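Local coordinates for inositol-1-monophosphatase SuhB (Mycobacterium tuberculosis, PDB 2Q74), which probably catalyses the magnesium-dependent hydrolysis of inositol 1-phosphate to myo-inositol and phosphate, the last step of myo-inositol synthesis, at residues Ala153-Glu158 with His162-Thr167; Phe25-Arg30 with Ala137-Arg142; Leu66-Leu71 with Asp78-Glu83; Arg206-Ala211 with Leu215-Ala220. All coordinates share one frame; numbering follows the deposited sequence.

Interaction 1 (Ala153-Glu158 with His162-Thr167); sequences AHLTDE and HVLRCT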
loop_
_atom_site.group_PDB
_atom_site.type_symbol
_atom_site.label_atom_id
_atom_site.label_comp_id
_atom_site.label_asym_id
_atom_site.label_seq_id
_atom_site.Cartn_x
_atom_site.Cartn_y
_atom_site.Cartn_z
ATOM N N ALA A 153 11.381 20.437 -0.685
ATOM C CA ALA A 153 11.372 18.971 -0.841
ATOM C C ALA A 153 11.114 18.607 -2.295
ATOM O O ALA A 153 10.205 19.163 -2.920
ATOM C CB ALA A 153 10.272 18.370 0.011
ATOM N N HIS A 154 11.891 17.676 -2.842
ATOM C CA HIS A 154 11.671 17.239 -4.225
ATOM C C HIS A 154 11.560 15.734 -4.358
ATOM O O HIS A 154 12.048 14.993 -3.518
ATOM C CB HIS A 154 12.771 17.756 -5.150
ATOM C CG HIS A 154 13.127 19.188 -4.916
ATOM N ND1 HIS A 154 12.310 20.231 -5.290
ATOM C CD2 HIS A 154 14.205 19.751 -4.318
ATOM C CE1 HIS A 154 12.869 21.375 -4.937
ATOM N NE2 HIS A 154 14.020 21.110 -4.347
ATOM N N LEU A 155 10.875 15.311 -5.416
ATOM C CA LEU A 155 10.775 13.920 -5.836
ATOM C C LEU A 155 11.502 13.797 -7.166
ATOM O O LEU A 155 11.298 14.634 -8.058
ATOM C CB LEU A 155 9.313 13.567 -6.063
ATOM C CG LEU A 155 8.848 12.108 -6.201
ATOM C CD1 LEU A 155 7.454 12.091 -6.784
ATOM C CD2 LEU A 155 9.738 11.280 -7.039
ATOM N N THR A 156 12.354 12.777 -7.302
ATOM C CA THR A 156 13.092 12.547 -8.540
ATOM C C THR A 156 12.745 11.192 -9.130
ATOM O O THR A 156 12.883 10.173 -8.473
ATOM C CB THR A 156 14.616 12.623 -8.310
ATOM O OG1 THR A 156 14.944 13.900 -7.753
ATOM C CG2 THR A 156 15.373 12.450 -9.604
ATOM N N ASP A 157 12.296 11.197 -10.381
ATOM C CA ASP A 157 11.962 9.963 -11.121
ATOM C C ASP A 157 12.450 10.072 -12.576
ATOM O O ASP A 157 13.253 10.963 -12.904
ATOM C CB ASP A 157 10.450 9.705 -11.062
ATOM C CG ASP A 157 9.624 10.858 -11.641
ATOM O OD1 ASP A 157 10.092 11.553 -12.564
ATOM O OD2 ASP A 157 8.489 11.073 -11.155
ATOM N N GLU A 158 11.958 9.193 -13.451
ATOM C CA GLU A 158 12.354 9.216 -14.875
ATOM C C GLU A 158 12.063 10.569 -15.550
ATOM O O GLU A 158 12.851 11.036 -16.363
ATOM C CB GLU A 158 11.686 8.082 -15.680
ATOM C CG GLU A 158 10.188 8.273 -15.986
ATOM C CD GLU A 158 9.304 7.577 -14.975
ATOM O OE1 GLU A 158 9.013 6.368 -15.197
ATOM O OE2 GLU A 158 8.908 8.235 -13.971
ATOM N N HIS A 162 10.742 17.035 -9.367
ATOM C CA HIS A 162 9.483 17.770 -9.132
ATOM C C HIS A 162 9.417 18.330 -7.704
ATOM O O HIS A 162 9.947 17.723 -6.779
ATOM C CB HIS A 162 8.263 16.869 -9.358
ATOM C CG HIS A 162 8.474 15.815 -10.398
ATOM N ND1 HIS A 162 8.842 16.105 -11.695
ATOM C CD2 HIS A 162 8.373 14.468 -10.327
ATOM C CE1 HIS A 162 8.963 14.979 -12.378
ATOM N NE2 HIS A 162 8.687 13.972 -11.570
ATOM N N VAL A 163 8.756 19.481 -7.534
ATOM C CA VAL A 163 8.599 20.101 -6.226
ATOM C C VAL A 163 7.483 19.382 -5.504
ATOM O O VAL A 163 6.473 19.059 -6.105
ATOM C CB VAL A 163 8.241 21.623 -6.314
ATOM C CG1 VAL A 163 8.007 22.233 -4.926
ATOM C CG2 VAL A 163 9.327 22.365 -7.024
ATOM N N LEU A 164 7.664 19.158 -4.210
ATOM C CA LEU A 164 6.646 18.535 -3.398
ATOM C C LEU A 164 5.921 19.559 -2.549
ATOM O O LEU A 164 6.527 20.513 -1.998
ATOM C CB LEU A 164 7.255 17.445 -2.513
ATOM C CG LEU A 164 7.816 16.232 -3.276
ATOM C CD1 LEU A 164 8.323 15.181 -2.318
ATOM C CD2 LEU A 164 6.769 15.664 -4.217
ATOM N N ARG A 165 4.613 19.348 -2.456
ATOM C CA ARG A 165 3.725 20.157 -1.652
ATOM C C ARG A 165 2.600 19.289 -1.126
ATOM O O ARG A 165 1.996 18.504 -1.866
ATOM C CB ARG A 165 3.149 21.297 -2.485
ATOM C CG ARG A 165 4.105 22.479 -2.691
ATOM C CD ARG A 165 4.646 22.991 -1.350
ATOM N NE ARG A 165 4.735 24.440 -1.285
ATOM C CZ ARG A 165 5.095 25.121 -0.198
ATOM N NH1 ARG A 165 5.423 24.483 0.925
ATOM N NH2 ARG A 165 5.135 26.459 -0.238
ATOM N N CYS A 166 2.320 19.407 0.161
ATOM C CA CYS A 166 1.249 18.630 0.749
ATOM C C CYS A 166 -0.076 19.243 0.351
ATOM O O CYS A 166 -0.118 20.301 -0.246
ATOM C CB CYS A 166 1.399 18.563 2.262
ATOM S SG CYS A 166 1.556 20.183 2.969
ATOM N N THR A 167 -1.158 18.555 0.668
ATOM C CA THR A 167 -2.470 18.945 0.207
ATOM C C THR A 167 -2.969 20.146 0.991
ATOM O O THR A 167 -2.350 20.550 1.957
ATOM C CB THR A 167 -3.461 17.782 0.373
ATOM O OG1 THR A 167 -3.599 17.488 1.763
ATOM C CG2 THR A 167 -2.978 16.545 -0.342
HETATM O O HOH W 1 8.684 21.639 -1.379
#

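Interaction 2 (Phe25-Arg30 with Ala137-Arg142); sequences FVRGRR and ADVAAR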
loop_
_atom_site.group_PDB
_atom_site.type_symbol
_atom_site.label_atom_id
_atom_site.label_comp_id
_atom_site.label_asym_id
_atom_site.label_seq_id
_atom_site.Cartn_x
_atom_site.Cartn_y
_atom_site.Cartn_z
ATOM N N PHE A 25 21.183 -1.440 -5.110
ATOM C CA PHE A 25 21.861 -2.604 -4.533
ATOM C C PHE A 25 20.864 -3.540 -3.872
ATOM O O PHE A 25 20.942 -4.751 -4.030
ATOM C CB PHE A 25 22.877 -2.113 -3.501
ATOM C CG PHE A 25 23.646 -3.204 -2.825
ATOM C CD1 PHE A 25 24.708 -3.805 -3.453
ATOM C CD2 PHE A 25 23.326 -3.600 -1.534
ATOM C CE1 PHE A 25 25.446 -4.811 -2.809
ATOM C CE2 PHE A 25 24.045 -4.597 -0.888
ATOM C CZ PHE A 25 25.104 -5.204 -1.528
ATOM N N VAL A 26 19.929 -2.970 -3.123
ATOM C CA VAL A 26 18.870 -3.748 -2.481
ATOM C C VAL A 26 18.046 -4.491 -3.527
ATOM O O VAL A 26 17.743 -5.658 -3.399
ATOM C CB VAL A 26 17.930 -2.803 -1.677
ATOM C CG1 VAL A 26 16.666 -3.520 -1.246
ATOM C CG2 VAL A 26 18.682 -2.223 -0.492
ATOM N N ARG A 27 17.674 -3.755 -4.551
ATOM C CA ARG A 27 16.854 -4.232 -5.638
ATOM C C ARG A 27 17.545 -5.432 -6.287
ATOM O O ARG A 27 16.925 -6.461 -6.576
ATOM C CB ARG A 27 16.675 -3.051 -6.586
ATOM C CG ARG A 27 15.863 -3.272 -7.796
ATOM C CD ARG A 27 14.913 -2.106 -8.065
ATOM N NE ARG A 27 15.397 -0.769 -7.706
ATOM C CZ ARG A 27 16.333 -0.072 -8.351
ATOM N NH1 ARG A 27 16.972 -0.589 -9.389
ATOM N NH2 ARG A 27 16.642 1.154 -7.947
ATOM N N GLY A 28 18.858 -5.323 -6.449
ATOM C CA GLY A 28 19.647 -6.406 -7.007
ATOM C C GLY A 28 19.900 -7.564 -6.064
ATOM O O GLY A 28 19.837 -8.729 -6.462
ATOM N N ARG A 29 20.218 -7.247 -4.814
ATOM C CA ARG A 29 20.486 -8.275 -3.811
ATOM C C ARG A 29 19.244 -9.101 -3.479
ATOM O O ARG A 29 19.344 -10.310 -3.270
ATOM C CB ARG A 29 21.039 -7.647 -2.535
ATOM C CG ARG A 29 22.532 -7.350 -2.566
ATOM C CD ARG A 29 23.381 -8.648 -2.616
ATOM N NE ARG A 29 23.275 -9.419 -1.377
ATOM C CZ ARG A 29 23.408 -10.747 -1.272
ATOM N NH1 ARG A 29 23.648 -11.512 -2.329
ATOM N NH2 ARG A 29 23.277 -11.322 -0.082
ATOM N N ARG A 30 18.082 -8.449 -3.433
ATOM C CA ARG A 30 16.831 -9.145 -3.167
ATOM C C ARG A 30 16.603 -10.239 -4.210
ATOM O O ARG A 30 16.255 -11.357 -3.861
ATOM C CB ARG A 30 15.633 -8.167 -3.107
ATOM C CG ARG A 30 14.305 -8.877 -2.779
ATOM C CD ARG A 30 13.084 -7.964 -2.607
ATOM N NE ARG A 30 11.890 -8.654 -3.096
ATOM C CZ ARG A 30 11.304 -9.707 -2.516
ATOM N NH1 ARG A 30 11.748 -10.194 -1.380
ATOM N NH2 ARG A 30 10.239 -10.262 -3.064
ATOM N N ALA A 137 14.590 6.693 -0.516
ATOM C CA ALA A 137 14.505 6.062 -1.842
ATOM C C ALA A 137 13.424 5.030 -1.758
ATOM O O ALA A 137 13.530 4.145 -0.938
ATOM C CB ALA A 137 15.818 5.401 -2.213
ATOM N N ASP A 138 12.396 5.162 -2.588
ATOM C CA ASP A 138 11.353 4.148 -2.763
ATOM C C ASP A 138 11.901 3.114 -3.743
ATOM O O ASP A 138 11.824 3.284 -4.966
ATOM C CB ASP A 138 10.060 4.800 -3.308
ATOM C CG ASP A 138 8.872 3.810 -3.433
ATOM O OD1 ASP A 138 9.076 2.576 -3.473
ATOM O OD2 ASP A 138 7.711 4.304 -3.526
ATOM N N VAL A 139 12.434 2.031 -3.189
ATOM C CA VAL A 139 13.183 1.059 -3.951
ATOM C C VAL A 139 12.395 0.522 -5.147
ATOM O O VAL A 139 12.867 0.596 -6.283
ATOM C CB VAL A 139 13.711 -0.073 -3.022
ATOM C CG1 VAL A 139 14.495 -1.105 -3.809
ATOM C CG2 VAL A 139 14.587 0.536 -1.941
ATOM N N ALA A 140 11.195 0.003 -4.924
ATOM C CA ALA A 140 10.498 -0.683 -6.037
ATOM C C ALA A 140 10.004 0.337 -7.076
ATOM O O ALA A 140 9.888 0.027 -8.248
ATOM C CB ALA A 140 9.367 -1.558 -5.529
ATOM N N ALA A 141 9.723 1.553 -6.634
ATOM C CA ALA A 141 9.210 2.595 -7.523
ATOM C C ALA A 141 10.330 3.196 -8.356
ATOM O O ALA A 141 10.072 3.780 -9.385
ATOM C CB ALA A 141 8.529 3.668 -6.714
ATOM N N ARG A 142 11.570 3.035 -7.909
ATOM C CA ARG A 142 12.740 3.655 -8.522
ATOM C C ARG A 142 12.668 5.167 -8.503
ATOM O O ARG A 142 12.978 5.833 -9.486
ATOM C CB ARG A 142 12.949 3.125 -9.941
ATOM C CG ARG A 142 13.373 1.702 -9.942
ATOM C CD ARG A 142 13.482 1.104 -11.302
ATOM N NE ARG A 142 13.906 -0.281 -11.142
ATOM C CZ ARG A 142 13.874 -1.207 -12.087
ATOM N NH1 ARG A 142 13.430 -0.914 -13.307
ATOM N NH2 ARG A 142 14.283 -2.442 -11.811
#

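Interaction 3 (Leu66-Leu71 with Asp78-Glu83); sequences LLRDRL and DPILGE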
loop_
_atom_site.group_PDB
_atom_site.type_symbol
_atom_site.label_atom_id
_atom_site.label_comp_id
_atom_site.label_asym_id
_atom_site.label_seq_id
_atom_site.Cartn_x
_atom_site.Cartn_y
_atom_site.Cartn_z
ATOM N N LEU A 66 27.498 -1.232 2.541
ATOM C CA LEU A 66 27.652 -0.374 1.370
ATOM C C LEU A 66 27.622 1.082 1.769
ATOM O O LEU A 66 28.468 1.865 1.366
ATOM C CB LEU A 66 26.533 -0.654 0.356
ATOM C CG LEU A 66 26.535 0.065 -1.007
ATOM C CD1 LEU A 66 25.627 -0.658 -1.986
ATOM C CD2 LEU A 66 26.123 1.510 -0.902
ATOM N N LEU A 67 26.637 1.437 2.579
ATOM C CA LEU A 67 26.437 2.823 2.996
ATOM C C LEU A 67 27.548 3.343 3.902
ATOM O O LEU A 67 27.960 4.503 3.780
ATOM C CB LEU A 67 25.098 2.961 3.705
ATOM C CG LEU A 67 23.873 2.914 2.803
ATOM C CD1 LEU A 67 22.626 2.745 3.641
ATOM C CD2 LEU A 67 23.774 4.167 1.953
ATOM N N ARG A 68 28.013 2.491 4.811
ATOM C CA ARG A 68 29.105 2.853 5.707
ATOM C C ARG A 68 30.405 3.091 4.947
ATOM O O ARG A 68 31.105 4.066 5.212
ATOM C CB ARG A 68 29.300 1.773 6.773
ATOM C CG ARG A 68 28.223 1.793 7.863
ATOM C CD ARG A 68 28.464 0.734 8.942
ATOM N NE ARG A 68 27.399 0.730 9.951
ATOM C CZ ARG A 68 27.322 1.555 10.999
ATOM N NH1 ARG A 68 28.254 2.478 11.222
ATOM N NH2 ARG A 68 26.296 1.452 11.836
ATOM N N ASP A 69 30.716 2.202 4.002
ATOM C CA ASP A 69 31.913 2.323 3.179
ATOM C C ASP A 69 31.848 3.585 2.345
ATOM O O ASP A 69 32.778 4.372 2.342
ATOM C CB ASP A 69 32.082 1.098 2.269
ATOM C CG ASP A 69 32.341 -0.192 3.054
ATOM O OD1 ASP A 69 32.808 -0.110 4.208
ATOM O OD2 ASP A 69 32.079 -1.295 2.519
ATOM N N ARG A 70 30.737 3.794 1.659
ATOM C CA ARG A 70 30.599 4.957 0.792
ATOM C C ARG A 70 30.687 6.261 1.581
ATOM O O ARG A 70 31.188 7.269 1.093
ATOM C CB ARG A 70 29.287 4.881 0.010
ATOM C CG ARG A 70 29.257 3.778 -1.049
ATOM C CD ARG A 70 30.107 4.129 -2.244
ATOM N NE ARG A 70 29.554 5.275 -2.960
ATOM C CZ ARG A 70 30.262 6.276 -3.468
ATOM N NH1 ARG A 70 31.574 6.324 -3.321
ATOM N NH2 ARG A 70 29.653 7.248 -4.116
ATOM N N LEU A 71 30.199 6.231 2.810
ATOM C CA LEU A 71 30.275 7.386 3.681
ATOM C C LEU A 71 31.690 7.612 4.186
ATOM O O LEU A 71 32.098 8.750 4.385
ATOM C CB LEU A 71 29.295 7.249 4.844
ATOM C CG LEU A 71 27.857 7.697 4.543
ATOM C CD1 LEU A 71 26.898 7.214 5.611
ATOM C CD2 LEU A 71 27.765 9.211 4.392
ATOM N N ASP A 78 32.746 11.630 9.507
ATOM C CA ASP A 78 31.369 11.761 9.983
ATOM C C ASP A 78 30.866 10.529 10.723
ATOM O O ASP A 78 31.032 9.402 10.266
ATOM C CB ASP A 78 30.427 12.095 8.835
ATOM C CG ASP A 78 30.502 13.540 8.437
ATOM O OD1 ASP A 78 31.576 14.156 8.601
ATOM O OD2 ASP A 78 29.481 14.062 7.964
ATOM N N PRO A 79 30.266 10.747 11.896
ATOM C CA PRO A 79 29.614 9.683 12.638
ATOM C C PRO A 79 28.433 9.075 11.910
ATOM O O PRO A 79 27.730 9.763 11.178
ATOM C CB PRO A 79 29.131 10.392 13.906
ATOM C CG PRO A 79 30.017 11.555 14.035
ATOM C CD PRO A 79 30.246 12.008 12.653
ATOM N N ILE A 80 28.228 7.789 12.152
ATOM C CA ILE A 80 27.158 7.021 11.546
ATOM C C ILE A 80 26.361 6.342 12.652
ATOM O O ILE A 80 26.879 5.468 13.353
ATOM C CB ILE A 80 27.697 5.895 10.619
ATOM C CG1 ILE A 80 28.728 6.428 9.608
ATOM C CG2 ILE A 80 26.545 5.205 9.953
ATOM C CD1 ILE A 80 28.258 7.582 8.792
ATOM N N LEU A 81 25.106 6.749 12.811
ATOM C CA LEU A 81 24.147 6.003 13.627
ATOM C C LEU A 81 23.312 5.118 12.699
ATOM O O LEU A 81 22.435 5.595 11.972
ATOM C CB LEU A 81 23.244 6.948 14.420
ATOM C CG LEU A 81 22.071 6.307 15.184
ATOM C CD1 LEU A 81 22.546 5.371 16.284
ATOM C CD2 LEU A 81 21.159 7.372 15.761
ATOM N N GLY A 82 23.610 3.826 12.709
ATOM C CA GLY A 82 22.875 2.884 11.893
ATOM C C GLY A 82 21.742 2.241 12.657
ATOM O O GLY A 82 21.559 2.469 13.859
ATOM N N GLU A 83 20.978 1.422 11.948
ATOM C CA GLU A 83 19.992 0.561 12.587
ATOM C C GLU A 83 20.695 -0.397 13.573
ATOM O O GLU A 83 20.033 -1.026 14.403
ATOM C CB GLU A 83 19.218 -0.204 11.503
ATOM C CG GLU A 83 17.921 -0.858 11.965
ATOM C CD GLU A 83 17.549 -2.070 11.117
ATOM O OE1 GLU A 83 17.668 -2.007 9.862
ATOM O OE2 GLU A 83 17.139 -3.086 11.725
HETATM O O HOH W 2 27.710 2.728 14.094
#

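Interaction 4 (Arg206-Ala211 with Leu215-Ala220); sequences RRIGSA and LCMVAA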
loop_
_atom_site.group_PDB
_atom_site.type_symbol
_atom_site.label_atom_id
_atom_site.label_comp_id
_atom_site.label_asym_id
_atom_site.label_seq_id
_atom_site.Cartn_x
_atom_site.Cartn_y
_atom_site.Cartn_z
ATOM N N ARG A 206 -5.074 4.367 5.655
ATOM C CA ARG A 206 -4.137 3.550 4.898
ATOM C C ARG A 206 -3.077 2.954 5.846
ATOM O O ARG A 206 -2.588 3.648 6.749
ATOM C CB ARG A 206 -3.455 4.396 3.807
ATOM C CG ARG A 206 -4.311 4.750 2.557
ATOM C CD ARG A 206 -4.803 3.500 1.758
ATOM N NE ARG A 206 -6.272 3.444 1.755
ATOM C CZ ARG A 206 -7.059 3.835 0.750
ATOM N NH1 ARG A 206 -6.542 4.270 -0.382
ATOM N NH2 ARG A 206 -8.373 3.762 0.861
ATOM N N ARG A 207 -2.742 1.672 5.648
ATOM C CA ARG A 207 -1.688 1.014 6.424
ATOM C C ARG A 207 -0.783 0.253 5.491
ATOM O O ARG A 207 -1.067 -0.890 5.103
ATOM C CB ARG A 207 -2.315 0.113 7.490
ATOM C CG ARG A 207 -1.400 -0.914 8.240
ATOM C CD ARG A 207 -0.536 -0.271 9.304
ATOM N NE ARG A 207 -1.032 -0.165 10.703
ATOM C CZ ARG A 207 -2.298 -0.176 11.152
ATOM N NH1 ARG A 207 -3.359 -0.351 10.369
ATOM N NH2 ARG A 207 -2.506 -0.022 12.457
ATOM N N ILE A 208 0.349 0.855 5.197
ATOM C CA ILE A 208 1.207 0.456 4.097
ATOM C C ILE A 208 2.459 -0.332 4.497
ATOM O O ILE A 208 2.969 -1.098 3.694
ATOM C CB ILE A 208 1.563 1.709 3.274
ATOM C CG1 ILE A 208 0.328 2.140 2.480
ATOM C CG2 ILE A 208 2.771 1.498 2.322
ATOM C CD1 ILE A 208 0.511 3.472 1.804
ATOM N N GLY A 209 2.942 -0.175 5.718
ATOM C CA GLY A 209 4.083 -0.926 6.224
ATOM C C GLY A 209 5.433 -0.222 6.145
ATOM O O GLY A 209 6.474 -0.910 6.263
ATOM N N SER A 210 5.450 1.116 5.955
ATOM C CA SER A 210 6.713 1.858 5.915
ATOM C C SER A 210 6.605 3.327 6.365
ATOM O O SER A 210 6.008 4.165 5.703
ATOM C CB SER A 210 7.342 1.793 4.523
ATOM O OG SER A 210 8.514 2.614 4.477
ATOM N N ALA A 211 7.197 3.636 7.505
ATOM C CA ALA A 211 7.079 4.951 8.081
ATOM C C ALA A 211 7.732 5.982 7.181
ATOM O O ALA A 211 7.190 7.061 6.971
ATOM C CB ALA A 211 7.705 4.971 9.467
ATOM N N LEU A 215 5.662 9.232 5.443
ATOM C CA LEU A 215 6.080 10.600 5.548
ATOM C C LEU A 215 6.245 11.200 4.149
ATOM O O LEU A 215 5.862 12.338 3.899
ATOM C CB LEU A 215 7.367 10.689 6.367
ATOM C CG LEU A 215 7.153 10.427 7.875
ATOM C CD1 LEU A 215 8.449 10.096 8.582
ATOM C CD2 LEU A 215 6.460 11.694 8.530
ATOM N N CYS A 216 6.752 10.414 3.201
ATOM C CA CYS A 216 6.939 10.954 1.840
ATOM C C CYS A 216 5.585 11.144 1.135
ATOM O O CYS A 216 5.374 12.123 0.392
ATOM C CB CYS A 216 7.864 10.057 1.017
ATOM S SG CYS A 216 9.573 10.022 1.593
ATOM N N MET A 217 4.669 10.204 1.365
ATOM C CA MET A 217 3.348 10.342 0.770
ATOM C C MET A 217 2.702 11.678 1.215
ATOM O O MET A 217 2.096 12.402 0.420
ATOM C CB MET A 217 2.484 9.148 1.116
ATOM C CG MET A 217 2.888 7.912 0.319
ATOM S SD MET A 217 1.773 6.518 0.624
ATOM C CE MET A 217 2.809 5.676 1.796
ATOM N N VAL A 218 2.833 11.981 2.499
ATOM C CA VAL A 218 2.266 13.219 3.035
ATOM C C VAL A 218 2.872 14.415 2.288
ATOM O O VAL A 218 2.154 15.273 1.774
ATOM C CB VAL A 218 2.490 13.327 4.542
ATOM C CG1 VAL A 218 2.079 14.685 5.047
ATOM C CG2 VAL A 218 1.705 12.205 5.278
ATOM N N ALA A 219 4.191 14.380 2.129
ATOM C CA ALA A 219 4.912 15.377 1.382
ATOM C C ALA A 219 4.417 15.503 -0.051
ATOM O O ALA A 219 4.242 16.583 -0.562
ATOM C CB ALA A 219 6.390 15.061 1.404
ATOM N N ALA A 220 4.205 14.384 -0.711
ATOM C CA ALA A 220 3.789 14.373 -2.106
ATOM C C ALA A 220 2.307 14.674 -2.277
ATOM O O ALA A 220 1.875 15.010 -3.368
ATOM C CB ALA A 220 4.089 13.049 -2.710
#

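Interaction 1 (Ala153-Glu158 with His162-Thr167)
L164 lays its isobutyl group along the backbone and side chains of A153 to L155: CB lies 4.0 Å from A153 CB, and the branch methyl CD2 is 3.8 Å from L155 CB. The other methyl, CD1, rests against the carbonyl of H154. L164 and L155 both also touch Y145 of strand 143-148, while A153 packs on I242 and E245 of helix 233-245. The two segments belong to the antiparallel hairpin of strands 152-157 and 160-163. L155 and H162 form the hydrogen-bonded pair, with L155 N to H162 O at 2.9 Å and H162 N to L155 O at 2.8 Å; L164 N adds a bond to A153 O at 2.8 Å. H154 and V163 are the non-hydrogen-bonded pair, and H162 O lies in the plane of the H154 ring, at its edge. Near the turn, D157 and H162 meet nearly at a right angle, with carboxylate and ring planes 58° apart. H162 NE2 reaches both oxygens weakly, D157 OD2 at 2.9 Å and D157 OD1 at 3.0 Å, and OD2 lies in the ring plane. D157 can meet the ring because its CG stands between backbone N and carbonyl carbon (chi1 58°). Such a shared contact would favour a proton on NE2 and may raise the basicity of H162; if H162 is protonated, a charge component would add to the backbone bonds.

Interaction 2 (Phe25-Arg30 with Ala137-Arg142)
R27 leaves helix 8-33 toward V139, its CB lying 4.0 Å from V139 CG1. CG stands opposite the backbone N (chi1 -180°), and bends at the next two torsions turn the chain so that CD comes within 3.7 Å of R142 NE, in the plane of the R142 guanidinium at its edge. NE then donates to V139 O at 3.2 Å. This bond is bent, and the donor stands well above the carbonyl plane. R142 N reaches the same oxygen from the opposite face, so V139 O is held by two donors. At the tip, R142 NE lies over one face of the R27 guanidinium, 3.5 Å from R27 NH1. The two guanidinium planes are 67° apart, so two like charges meet crosswise rather than stacked, which should be somewhat unfavourable. V26 CG1 touches V139 CG1 at 4.1 Å, the two valines crossing nearly at right angles. The V26 side chain is also about 4 Å from that of I106, probably part of the magnesium and substrate site.

The contact joins helix 8-33 to the turn between strands 130-138 and 143-148 of the seven-stranded sheet. V139 also packs on A23 of that helix and on Y119, and V26 touches T63 of helix 55-74.

Interaction 3 (Leu66-Leu71 with Asp78-Glu83)
R68 turns its CG away from the carbonyl carbon (chi1 -75°) and runs extended from CG to NE, which carries its guanidinium out to I80. There I80 CG1 is likewise anti to its carbonyl carbon (chi1 -51°), leaving CG2 opposite the backbone N, where it lies over one face of the R68 guanidinium. CG2 and CB are each 3.5 Å from R68 NH1, and the two side chains slide past each other in opposite directions. The other arm of I80 ends in CD1, which meets L71 CD1 at 3.5 Å, so one isoleucine bridges a charged group and an apolar one. A water links the segments further, accepting from R68 NH1 at 2.9 Å and donating to I80 O at 3.0 Å. R68 NH2 comes within 3.7 Å of both N and CA of G82, and makes a long, weak ion pair with E64.

Strand 80-81 is an edge of the seven-stranded sheet, running parallel to 100-104, and L71 and I80 share W101 of that neighbour. Helix 55-74 packs on the face of the sheet near this edge, with L71 also on L18 of helix 8-33. The strand leads through G82 to E83, which probably binds magnesium and substrate, close to D104.

Interaction 4 (Arg206-Ala211 with Leu215-Ala220)
A211 and L215 are joined through the backbone: L215 N donates to A211 O at 3.1 Å, the N-H pointing almost straight at the oxygen (171°). This is an i to i+4 bond in the first turn of helix 211-220, and the L215 side chain lies beside the same carbonyl. Its CG stands anti to the carbonyl carbon of L215 and next to the backbone N (chi1 -72°), the atom that gives the bond. The same pattern continues along the helix, where A219 N donates to L215 O at 3.2 Å and A220 N to C216 O at 2.8 Å. I208 directs its side chain toward M217, but how their ends meet is doubtful, because the modelled methyl groups stand closer than carbons can.

S210 occupies the N-cap position just before the helix. Its OG makes weak bonds to L213 N and to OD2 of D107, probably a magnesium ligand as in related enzymes. The helix lies in the middle layer of the alpha-beta-alpha-beta-alpha sandwich: L215 packs on Y226, V264 and A266 of the five-stranded sheet and on C236 of helix 233-245.

Ahead of the cap, G209 turns with a positive phi (97°), changing the course of the chain between I208 and the helix. Further out is R206, at the end of strand 204-206, which probably contacts the substrate. The loop also lies at the dimer interface, where R206 packs on G209 of the second subunit and R207 on R207 of the second subunit.

How the interactions relate
Interaction 4 is the buried one, its centre about 7 Å from the centre of the chain, and is held across its segments by one helical backbone bond; the other three are partly buried and mix apolar contacts with charged groups. Interactions 1, 2 and 3 all reach the seven-stranded sheet, at its last hairpin, at an inner turn and at the opposite edge. Interactions 2 and 3 meet directly through F25 on L66, where helices 8-33 and 55-74 pack. Interaction 1 in turn touches interaction 4, with L164 and C166 against the end of helix 211-220. Backbone pairing dominates interaction 1, whereas in interactions 2 and 3 a helix arginine, R27 or R68, reaches a turn or strand, beside an apolar pair.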